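Local coordinates for protein glycoside Hydrolase (Bacteroides uniformis, PDB 5TA0) that probably cleaves agarose-type galactan chains as a family 86 glycoside hydrolase, and is caught here as an engineered variant in complex with neoagarooctaose, at residues I66-D71 / H128-Y133; I74-V79 / L416-K421. One frame throughout, in Å; residues are numbered along the deposited sequence.

Both contacts start from helix 69-76, interaction 1 at its N-terminal end and interaction 2 where it runs out. Following the chain, 66-71 comes first and 74-79 two residues later, linked within the helix by a probable hydrogen bond from K76 N to D71 O. The chain then passes through strand 80-84 and helices 86-94 and 107-123 before 128-133 returns to close interaction 1, just ahead of strand 134-140. Interaction 2 closes much later, at 416-421, after the remaining strands of the parallel barrel sheet. The two loops therefore cross and do not nest. Interaction 1 stays within the barrel; interaction 2 ties it to the approach to strand 423-429 of the large mixed sheet.

Interaction 1 (I66-D71 / H128-Y133); sequences IADLRD and HPYEKY. With EDO (1,2-ethanediol), chain B.
The Y130 ring is sandwiched between an arginine chain and a bound 1,2-ethanediol. R70 CD lies over one face, offset toward the rim, in a CH-pi contact 4.0 Å from the ring centroid. R70 CB sits 3.6 Å from Y130 CZ. Over the centre of the opposite face is C2 of the diol, 3.8 Å above the ring plane. At the edge, in plane, a water meets Y130 OH. The diol also brings C1 to the edge of the Y133 ring and donates from O2 to P129 O.

The R70 chain is extended from CG to NE, which carries the guanidinium past the ring to I55 O and D61; its plane is turned 42° from that of the ring, and the methylenes make the contact. Y130 OH is joined to the helix start through two waters. One lies 2.5 Å from Y130 OH and donates to D68 OD2; the other, 2.7 Å from Y130 OH, donates to D71 OD1 and also reaches the diol O1. D68 is the N-cap of helix 69-76: with CG anti to its backbone N (chi1 -169°), its OD1 takes the bond from D71 N at 3.1 Å, met from above the carboxylate plane. D71 OD2 pairs with R75.

The contact joins the N-terminal end of helix 69-76 to the 3-10 segment leading into strand 134-140 of the parallel sheet. Its chemistry is mixed: aliphatic carbon of R70 holds the phenol by its face, whereas the hydroxyl reaches both carboxylates of the helix start through water.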
ATOM      1  N   ILE A  66     -27.130  12.480   1.993  1.00 16.60           N
ATOM      2  CA  ILE A  66     -27.443  11.729   0.773  1.00 16.24           C
ATOM      3  C   ILE A  66     -28.236  10.464   1.140  1.00 15.93           C
ATOM      4  O   ILE A  66     -27.792   9.627   1.936  1.00 15.90           O
ATOM      5  CB  ILE A  66     -26.155  11.390  -0.025  1.00 16.09           C
ATOM      6  CG1 ILE A  66     -25.437  12.678  -0.461  1.00 16.44           C
ATOM      7  CG2 ILE A  66     -26.496  10.544  -1.244  1.00 16.53           C
ATOM      8  CD1 ILE A  66     -24.116  12.440  -1.147  1.00 17.13           C
ATOM      9  N   ALA A  67     -29.433  10.337   0.557  1.00 17.17           N
ATOM     10  CA  ALA A  67     -30.356   9.275   0.911  1.00 17.65           C
ATOM     11  C   ALA A  67     -29.839   7.906   0.470  1.00 16.23           C
ATOM     12  O   ALA A  67     -29.881   6.959   1.253  1.00 19.12           O
ATOM     13  CB  ALA A  67     -31.725   9.520   0.295  1.00 18.71           C
ATOM     14  N   ASP A  68     -29.355   7.835  -0.766  1.00 15.54           N
ATOM     15  CA  ASP A  68     -28.737   6.604  -1.281  1.00 14.47           C
ATOM     16  C   ASP A  68     -27.235   6.842  -1.428  1.00 12.99           C
ATOM     17  O   ASP A  68     -26.720   7.130  -2.508  1.00 12.90           O
ATOM     18  CB  ASP A  68     -29.374   6.129  -2.588  1.00 15.82           C
ATOM     19  CG  ASP A  68     -28.931   4.723  -2.976  1.00 16.74           C
ATOM     20  OD1 ASP A  68     -27.954   4.205  -2.393  1.00 17.01           O
ATOM     21  OD2 ASP A  68     -29.557   4.118  -3.878  1.00 19.46           O
ATOM     22  N   LEU A  69     -26.543   6.688  -0.305  1.00 12.40           N
ATOM     23  CA  LEU A  69     -25.125   6.974  -0.249  1.00 11.52           C
ATOM     24  C   LEU A  69     -24.278   5.913  -0.976  1.00 11.08           C
ATOM     25  O   LEU A  69     -23.262   6.249  -1.582  1.00 10.76           O
ATOM     26  CB  LEU A  69     -24.663   7.148   1.187  1.00 12.04           C
ATOM     27  CG  LEU A  69     -23.211   7.599   1.364  1.00 12.11           C
ATOM     28  CD1 LEU A  69     -22.964   8.994   0.796  1.00 12.56           C
ATOM     29  CD2 LEU A  69     -22.859   7.558   2.836  1.00 13.13           C
ATOM     30  N   ARG A  70     -24.692   4.646  -0.934  1.00 10.98           N
ATOM     31  CA  ARG A  70     -24.000   3.621  -1.744  1.00 11.07           C
ATOM     32  C   ARG A  70     -23.992   3.984  -3.230  1.00 11.45           C
ATOM     33  O   ARG A  70     -22.993   3.813  -3.922  1.00 11.45           O
ATOM     34  CB  ARG A  70     -24.613   2.244  -1.592  1.00 11.31           C
ATOM     35  CG  ARG A  70     -24.412   1.596  -0.254  1.00 11.35           C
ATOM     36  CD  ARG A  70     -24.988   0.180  -0.246  1.00 11.51           C
ATOM     37  NE  ARG A  70     -25.006  -0.369   1.110  1.00 11.22           N
ATOM     38  CZ  ARG A  70     -25.901  -0.095   2.049  1.00 11.45           C
ATOM     39  NH1 ARG A  70     -26.920   0.725   1.781  1.00 12.25           N
ATOM     40  NH2 ARG A  70     -25.797  -0.635   3.260  1.00 11.92           N
ATOM     41  N   ASP A  71     -25.133   4.447  -3.753  1.00 11.83           N
ATOM     42  CA  ASP A  71     -25.190   4.798  -5.163  1.00 12.97           C
ATOM     43  C   ASP A  71     -24.245   5.942  -5.511  1.00 12.39           C
ATOM     44  O   ASP A  71     -23.657   5.975  -6.598  1.00 13.16           O
ATOM     45  CB  ASP A  71     -26.616   5.161  -5.581  1.00 14.40           C
ATOM     46  CG  ASP A  71     -26.730   5.404  -7.074  1.00 15.85           C
ATOM     47  OD1 ASP A  71     -26.504   4.459  -7.841  1.00 17.22           O
ATOM     48  OD2 ASP A  71     -26.950   6.559  -7.471  1.00 19.60           O
ATOM     49  N   HIS A 128     -27.087  -6.695  -1.610  1.00 11.20           N
ATOM     50  CA  HIS A 128     -26.592  -7.779  -2.451  1.00 10.85           C
ATOM     51  C   HIS A 128     -26.112  -7.337  -3.850  1.00 11.18           C
ATOM     52  O   HIS A 128     -25.110  -7.842  -4.340  1.00 11.23           O
ATOM     53  CB  HIS A 128     -27.618  -8.906  -2.563  1.00 11.05           C
ATOM     54  CG  HIS A 128     -27.953  -9.529  -1.241  1.00 11.02           C
ATOM     55  ND1 HIS A 128     -29.050 -10.339  -1.056  1.00 11.51           N
ATOM     56  CD2 HIS A 128     -27.357  -9.432  -0.027  1.00 11.46           C
ATOM     57  CE1 HIS A 128     -29.116 -10.719   0.206  1.00 11.78           C
ATOM     58  NE2 HIS A 128     -28.099 -10.180   0.858  1.00 11.86           N
ATOM     59  N   PRO A 129     -26.803  -6.348  -4.478  1.00 11.65           N
ATOM     60  CA  PRO A 129     -26.330  -5.868  -5.783  1.00 11.95           C
ATOM     61  C   PRO A 129     -24.955  -5.192  -5.765  1.00 11.38           C
ATOM     62  O   PRO A 129     -24.380  -4.999  -6.832  1.00 12.47           O
ATOM     63  CB  PRO A 129     -27.426  -4.886  -6.215  1.00 12.65           C
ATOM     64  CG  PRO A 129     -28.652  -5.377  -5.522  1.00 12.66           C
ATOM     65  CD  PRO A 129     -28.138  -5.790  -4.166  1.00 11.95           C
ATOM     66  N   TYR A 130     -24.449  -4.843  -4.579  1.00 10.73           N
ATOM     67  CA  TYR A 130     -23.129  -4.227  -4.464  1.00 10.52           C
ATOM     68  C   TYR A 130     -22.009  -5.229  -4.224  1.00 10.04           C
ATOM     69  O   TYR A 130     -20.855  -4.822  -4.111  1.00 10.00           O
ATOM     70  CB  TYR A 130     -23.145  -3.166  -3.366  1.00 10.75           C
ATOM     71  CG  TYR A 130     -23.991  -1.975  -3.736  1.00 11.16           C
ATOM     72  CD1 TYR A 130     -23.441  -0.916  -4.432  1.00 11.70           C
ATOM     73  CD2 TYR A 130     -25.334  -1.895  -3.374  1.00 11.77           C
ATOM     74  CE1 TYR A 130     -24.199   0.189  -4.769  1.00 11.95           C
ATOM     75  CE2 TYR A 130     -26.108  -0.796  -3.727  1.00 12.73           C
ATOM     76  CZ  TYR A 130     -25.524   0.241  -4.418  1.00 12.52           C
ATOM     77  OH  TYR A 130     -26.267   1.369  -4.773  1.00 14.54           O
ATOM     78  N   GLU A 131     -22.304  -6.524  -4.194  1.00  9.73           N
ATOM     79  CA  GLU A 131     -21.249  -7.534  -4.019  1.00  9.69           C
ATOM     80  C   GLU A 131     -20.197  -7.462  -5.103  1.00  9.62           C
ATOM     81  O   GLU A 131     -19.020  -7.759  -4.841  1.00  9.11           O
ATOM     82  CB  GLU A 131     -21.852  -8.937  -3.945  1.00 10.18           C
ATOM     83  CG  GLU A 131     -22.566  -9.196  -2.619  1.00 10.33           C
ATOM     84  CD  GLU A 131     -23.363 -10.481  -2.568  1.00 10.66           C
ATOM     85  OE1 GLU A 131     -23.928 -10.776  -1.493  1.00 11.72           O
ATOM     86  OE2 GLU A 131     -23.378 -11.230  -3.567  1.00 13.01           O
ATOM     87  N   LYS A 132     -20.582  -7.049  -6.313  1.00 10.21           N
ATOM     88  CA  LYS A 132     -19.605  -6.902  -7.394  1.00 10.61           C
ATOM     89  C   LYS A 132     -18.509  -5.847  -7.127  1.00 10.34           C
ATOM     90  O   LYS A 132     -17.497  -5.832  -7.830  1.00 11.53           O
ATOM     91  CB  LYS A 132     -20.301  -6.624  -8.740  1.00 12.15           C
ATOM     92  CG  LYS A 132     -21.032  -5.311  -8.827  1.00 14.10           C
ATOM     93  CD  LYS A 132     -21.737  -5.160 -10.170  1.00 16.04           C
ATOM     94  CE  LYS A 132     -22.402  -3.818 -10.251  1.00 18.81           C
ATOM     95  NZ  LYS A 132     -23.283  -3.773 -11.456  1.00 21.62           N
ATOM     96  N   TYR A 133     -18.744  -4.965  -6.136  1.00  9.43           N
ATOM     97  CA  TYR A 133     -17.739  -3.989  -5.724  1.00  9.27           C
ATOM     98  C   TYR A 133     -16.868  -4.439  -4.534  1.00  8.91           C
ATOM     99  O   TYR A 133     -16.014  -3.691  -4.085  1.00  8.88           O
ATOM    100  CB  TYR A 133     -18.412  -2.653  -5.365  1.00  9.41           C
ATOM    101  CG  TYR A 133     -19.103  -1.974  -6.524  1.00  9.41           C
ATOM    102  CD1 TYR A 133     -18.400  -1.144  -7.368  1.00  9.35           C
ATOM    103  CD2 TYR A 133     -20.461  -2.146  -6.750  1.00  9.90           C
ATOM    104  CE1 TYR A 133     -19.011  -0.495  -8.435  1.00  9.89           C
ATOM    105  CE2 TYR A 133     -21.102  -1.493  -7.802  1.00 10.16           C
ATOM    106  CZ  TYR A 133     -20.365  -0.679  -8.645  1.00 10.21           C
ATOM    107  OH  TYR A 133     -20.983  -0.024  -9.683  1.00 10.94           O
TER
HETATM  108  C1  EDO B 720     -24.968  -0.485  -8.240  1.00 40.19           C
HETATM  109  O1  EDO B 720     -25.860   0.079  -9.201  1.00 41.84           O
HETATM  110  C2  EDO B 720     -25.565  -1.782  -7.738  1.00 40.35           C
HETATM  111  O2  EDO B 720     -25.193  -2.805  -8.660  1.00 43.17           O
HETATM  112  O   HOH W   1     -28.764   1.640  -4.483  1.00 27.89           O
HETATM  113  O   HOH W   2     -26.603   1.892  -7.368  1.00 27.39           O

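Interaction 2 (I74-V79 / L416-K421); sequences IRKYDV and LWKDVK
Direct packing between Y77 and K418 is confined to a few carbons: K418 CD rests 3.9 Å from Y77 CD1, approaching the ring obliquely, and the two side chains cross at about a right angle. K418 CG and CE also lie near Y77 CD1, and CE comes 3.5 Å from K76 O. Y77, buried, is hydrogen-bonded through OH at its far end to NE2 of Q415, which immediately precedes 416-421.

Beyond this patch the contact is loose and runs through water. The lysine is extended as far as CE and then bends (chi4 -67°), which turns NZ toward D419 OD1 and leaves CE as the atom closest to K76 O. Two waters each accept from K418 NZ and donate to K76 O, so the ammonium group reaches this carbonyl at second hand; its charge would be expected to favour the carbonyl-rich end of the helix. K418 NZ also forms a salt bridge with D419 OD1 at 3.5 Å, while D419 OD2 goes to R476. A third water links Y77 O to D419 N, and a fourth joins D78 OD2 to K421 NZ, which donates to D419 O at 3.0 Å; D78 OD2 pairs with R45 as well. With a serine in place of K418, Y77 would probably lose its aliphatic neighbour, the two waters at K76 O their cationic partner, and D419 OD1 its charge mate.

A beta turn and a helix C-cap meet here. W417 to V420 form a type II beta turn. Across from it, helix 69-76 closes in a Schellman motif, with V79 N bonded to I74 O at 3.0 Å, a weak bond from D78 N to R75 O, and D78 of positive phi (58°) as the C-prime residue.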
ATOM      1  N   ILE A  74     -20.143   4.409  -4.002  0.57 10.16           N
ATOM      2  CA  ILE A  74     -19.671   3.188  -4.658  0.57  9.90           C
ATOM      3  C   ILE A  74     -19.960   3.230  -6.171  0.57 10.02           C
ATOM      4  O   ILE A  74     -19.040   3.089  -6.985  0.57  9.79           O
ATOM      5  CB  ILE A  74     -20.256   1.914  -4.006  0.57  9.85           C
ATOM      6  CG1 ILE A  74     -19.735   1.745  -2.576  0.57  9.95           C
ATOM      7  CG2 ILE A  74     -19.909   0.686  -4.839  0.57  9.50           C
ATOM      8  CD1 ILE A  74     -20.452   0.660  -1.791  0.57 10.04           C
ATOM      9  N   ARG A  75     -21.222   3.415  -6.547  1.00 10.63           N
ATOM     10  CA  ARG A  75     -21.573   3.304  -7.967  1.00 11.52           C
ATOM     11  C   ARG A  75     -21.087   4.503  -8.784  1.00 11.85           C
ATOM     12  O   ARG A  75     -20.359   4.330  -9.755  1.00 11.57           O
ATOM     13  CB  ARG A  75     -23.074   3.054  -8.144  1.00 12.84           C
ATOM     14  CG  ARG A  75     -23.475   2.718  -9.579  1.00 14.29           C
ATOM     15  CD  ARG A  75     -23.711   3.890 -10.523  1.00 17.01           C
ATOM     16  NE  ARG A  75     -24.555   4.962  -9.988  1.00 18.91           N
ATOM     17  CZ  ARG A  75     -24.606   6.211 -10.475  1.00 21.77           C
ATOM     18  NH1 ARG A  75     -25.396   7.117  -9.904  1.00 22.74           N
ATOM     19  NH2 ARG A  75     -23.868   6.576 -11.524  1.00 22.56           N
ATOM     20  N   LYS A  76     -21.481   5.712  -8.388  1.00 11.91           N
ATOM     21  CA  LYS A  76     -21.150   6.895  -9.200  1.00 12.88           C
ATOM     22  C   LYS A  76     -19.634   7.132  -9.312  1.00 11.65           C
ATOM     23  O   LYS A  76     -19.137   7.440 -10.389  1.00 11.96           O
ATOM     24  CB  LYS A  76     -21.835   8.154  -8.660  1.00 15.35           C
ATOM     25  CG  LYS A  76     -21.480   9.391  -9.464  1.00 18.78           C
ATOM     26  CD  LYS A  76     -22.300  10.607  -9.077  1.00 21.89           C
ATOM     27  CE  LYS A  76     -21.674  11.363  -7.929  1.00 22.83           C
ATOM     28  NZ  LYS A  76     -22.481  12.573  -7.599  1.00 24.31           N
ATOM     29  N   TYR A  77     -18.895   6.958  -8.216  1.00 10.78           N
ATOM     30  CA  TYR A  77     -17.442   7.157  -8.278  1.00 10.26           C
ATOM     31  C   TYR A  77     -16.667   5.881  -8.636  1.00  9.49           C
ATOM     32  O   TYR A  77     -15.465   5.961  -8.910  1.00  9.90           O
ATOM     33  CB  TYR A  77     -16.933   7.776  -6.990  1.00 10.41           C
ATOM     34  CG  TYR A  77     -17.369   9.221  -6.819  1.00 11.11           C
ATOM     35  CD1 TYR A  77     -16.895  10.220  -7.670  1.00 12.07           C
ATOM     36  CD2 TYR A  77     -18.245   9.581  -5.806  1.00 11.92           C
ATOM     37  CE1 TYR A  77     -17.315  11.535  -7.513  1.00 12.12           C
ATOM     38  CE2 TYR A  77     -18.644  10.899  -5.631  1.00 13.05           C
ATOM     39  CZ  TYR A  77     -18.175  11.861  -6.485  1.00 12.77           C
ATOM     40  OH  TYR A  77     -18.585  13.182  -6.322  1.00 14.76           O
ATOM     41  N   ASP A  78     -17.355   4.729  -8.664  1.00  8.92           N
ATOM     42  CA  ASP A  78     -16.735   3.417  -8.987  1.00  9.12           C
ATOM     43  C   ASP A  78     -15.595   3.107  -8.015  1.00  8.40           C
ATOM     44  O   ASP A  78     -14.417   3.019  -8.376  1.00  8.79           O
ATOM     45  CB  ASP A  78     -16.264   3.339 -10.437  1.00  9.59           C
ATOM     46  CG  ASP A  78     -15.956   1.926 -10.880  1.00 10.81           C
ATOM     47  OD1 ASP A  78     -16.805   1.060 -10.662  1.00 11.75           O
ATOM     48  OD2 ASP A  78     -14.919   1.690 -11.493  1.00 12.37           O
ATOM     49  N   VAL A  79     -16.012   2.926  -6.767  1.00  7.97           N
ATOM     50  CA  VAL A  79     -15.111   2.741  -5.640  1.00  8.18           C
ATOM     51  C   VAL A  79     -15.346   1.370  -5.032  1.00  7.88           C
ATOM     52  O   VAL A  79     -16.491   0.984  -4.831  1.00  8.65           O
ATOM     53  CB  VAL A  79     -15.304   3.834  -4.573  1.00  8.65           C
ATOM     54  CG1 VAL A  79     -14.362   3.624  -3.391  1.00  8.80           C
ATOM     55  CG2 VAL A  79     -15.105   5.215  -5.182  1.00  8.97           C
ATOM     56  N   LEU A 416     -10.841  12.898  -7.783  1.00  8.83           N
ATOM     57  CA  LEU A 416      -9.639  13.047  -8.591  1.00  8.67           C
ATOM     58  C   LEU A 416      -9.419  11.843  -9.505  1.00  8.70           C
ATOM     59  O   LEU A 416      -9.068  12.010 -10.672  1.00  9.01           O
ATOM     60  CB  LEU A 416      -8.421  13.258  -7.693  1.00  8.74           C
ATOM     61  CG  LEU A 416      -7.039  13.351  -8.319  1.00  8.69           C
ATOM     62  CD1 LEU A 416      -6.918  14.586  -9.189  1.00  8.73           C
ATOM     63  CD2 LEU A 416      -5.979  13.350  -7.234  1.00  8.80           C
ATOM     64  N   TRP A 417      -9.617  10.644  -8.954  1.00  8.41           N
ATOM     65  CA  TRP A 417      -9.346   9.395  -9.681  1.00  8.17           C
ATOM     66  C   TRP A 417     -10.567   8.855 -10.420  1.00  8.81           C
ATOM     67  O   TRP A 417     -10.529   7.756 -10.974  1.00  8.58           O
ATOM     68  CB  TRP A 417      -8.777   8.336  -8.700  1.00  8.13           C
ATOM     69  CG  TRP A 417      -7.353   8.631  -8.327  1.00  7.88           C
ATOM     70  CD1 TRP A 417      -6.910   9.446  -7.293  1.00  7.81           C
ATOM     71  CD2 TRP A 417      -6.164   8.163  -8.986  1.00  7.75           C
ATOM     72  NE1 TRP A 417      -5.553   9.504  -7.295  1.00  7.97           N
ATOM     73  CE2 TRP A 417      -5.067   8.730  -8.321  1.00  7.72           C
ATOM     74  CE3 TRP A 417      -5.921   7.315 -10.073  1.00  7.59           C
ATOM     75  CZ2 TRP A 417      -3.743   8.460  -8.699  1.00  7.95           C
ATOM     76  CZ3 TRP A 417      -4.617   7.042 -10.429  1.00  7.97           C
ATOM     77  CH2 TRP A 417      -3.551   7.611  -9.765  1.00  7.80           C
ATOM     78  N   LYS A 418     -11.673   9.601 -10.452  1.00  8.83           N
ATOM     79  CA  LYS A 418     -12.890   9.160 -11.147  1.00  9.73           C
ATOM     80  C   LYS A 418     -12.555   8.839 -12.621  1.00  9.90           C
ATOM     81  O   LYS A 418     -11.776   9.546 -13.260  1.00  9.93           O
ATOM     82  CB  LYS A 418     -13.980  10.240 -11.054  1.00 11.05           C
ATOM     83  CG  LYS A 418     -15.356   9.783 -11.459  1.00 12.44           C
ATOM     84  CD  LYS A 418     -16.354  10.927 -11.421  1.00 14.26           C
ATOM     85  CE  LYS A 418     -17.784  10.475 -11.619  1.00 17.19           C
ATOM     86  NZ  LYS A 418     -18.043   9.946 -12.989  1.00 19.55           N
ATOM     87  N   ASP A 419     -13.102   7.729 -13.110  1.00  9.70           N
ATOM     88  CA  ASP A 419     -12.981   7.323 -14.510  1.00 10.44           C
ATOM     89  C   ASP A 419     -11.651   6.686 -14.878  1.00 10.81           C
ATOM     90  O   ASP A 419     -11.581   6.035 -15.923  1.00 12.18           O
ATOM     91  CB  ASP A 419     -13.262   8.471 -15.509  1.00 11.42           C
ATOM     92  CG  ASP A 419     -14.509   9.245 -15.191  1.00 12.27           C
ATOM     93  OD1 ASP A 419     -15.573   8.618 -15.137  1.00 13.28           O
ATOM     94  OD2 ASP A 419     -14.414  10.485 -14.993  1.00 13.91           O
ATOM     95  N   VAL A 420     -10.578   6.883 -14.109  1.00  9.65           N
ATOM     96  CA  VAL A 420      -9.234   6.478 -14.521  1.00  9.63           C
ATOM     97  C   VAL A 420      -9.211   4.949 -14.659  1.00  9.61           C
ATOM     98  O   VAL A 420      -9.542   4.227 -13.711  1.00  9.54           O
ATOM     99  CB  VAL A 420      -8.158   6.935 -13.520  1.00  9.52           C
ATOM    100  CG1 VAL A 420      -6.802   6.343 -13.872  1.00  9.76           C
ATOM    101  CG2 VAL A 420      -8.089   8.461 -13.439  1.00  9.52           C
ATOM    102  N   LYS A 421      -8.848   4.483 -15.856  1.00  9.39           N
ATOM    103  CA  LYS A 421      -8.779   3.062 -16.170  1.00 10.30           C
ATOM    104  C   LYS A 421      -8.106   2.975 -17.532  1.00  9.63           C
ATOM    105  O   LYS A 421      -7.936   3.973 -18.230  1.00  9.37           O
ATOM    106  CB  LYS A 421     -10.161   2.385 -16.203  1.00 11.82           C
ATOM    107  CG  LYS A 421     -11.090   2.875 -17.323  1.00 12.99           C
ATOM    108  CD  LYS A 421     -12.465   2.202 -17.310  1.00 15.42           C
ATOM    109  CE  LYS A 421     -13.307   2.652 -16.147  1.00 17.64           C
ATOM    110  NZ  LYS A 421     -13.819   4.031 -16.299  1.00 18.93           N
TER
HETATM  111  O   HOH W   3     -17.456   7.012 -12.606  1.00 21.97           O
HETATM  112  O   HOH W   4     -20.597   8.580 -12.731  1.00 38.59           O
HETATM  113  O   HOH W   5     -15.052   6.211 -11.747  1.00 11.61           O
HETATM  114  O   HOH W   6     -14.494   4.064 -13.490  1.00 15.90           O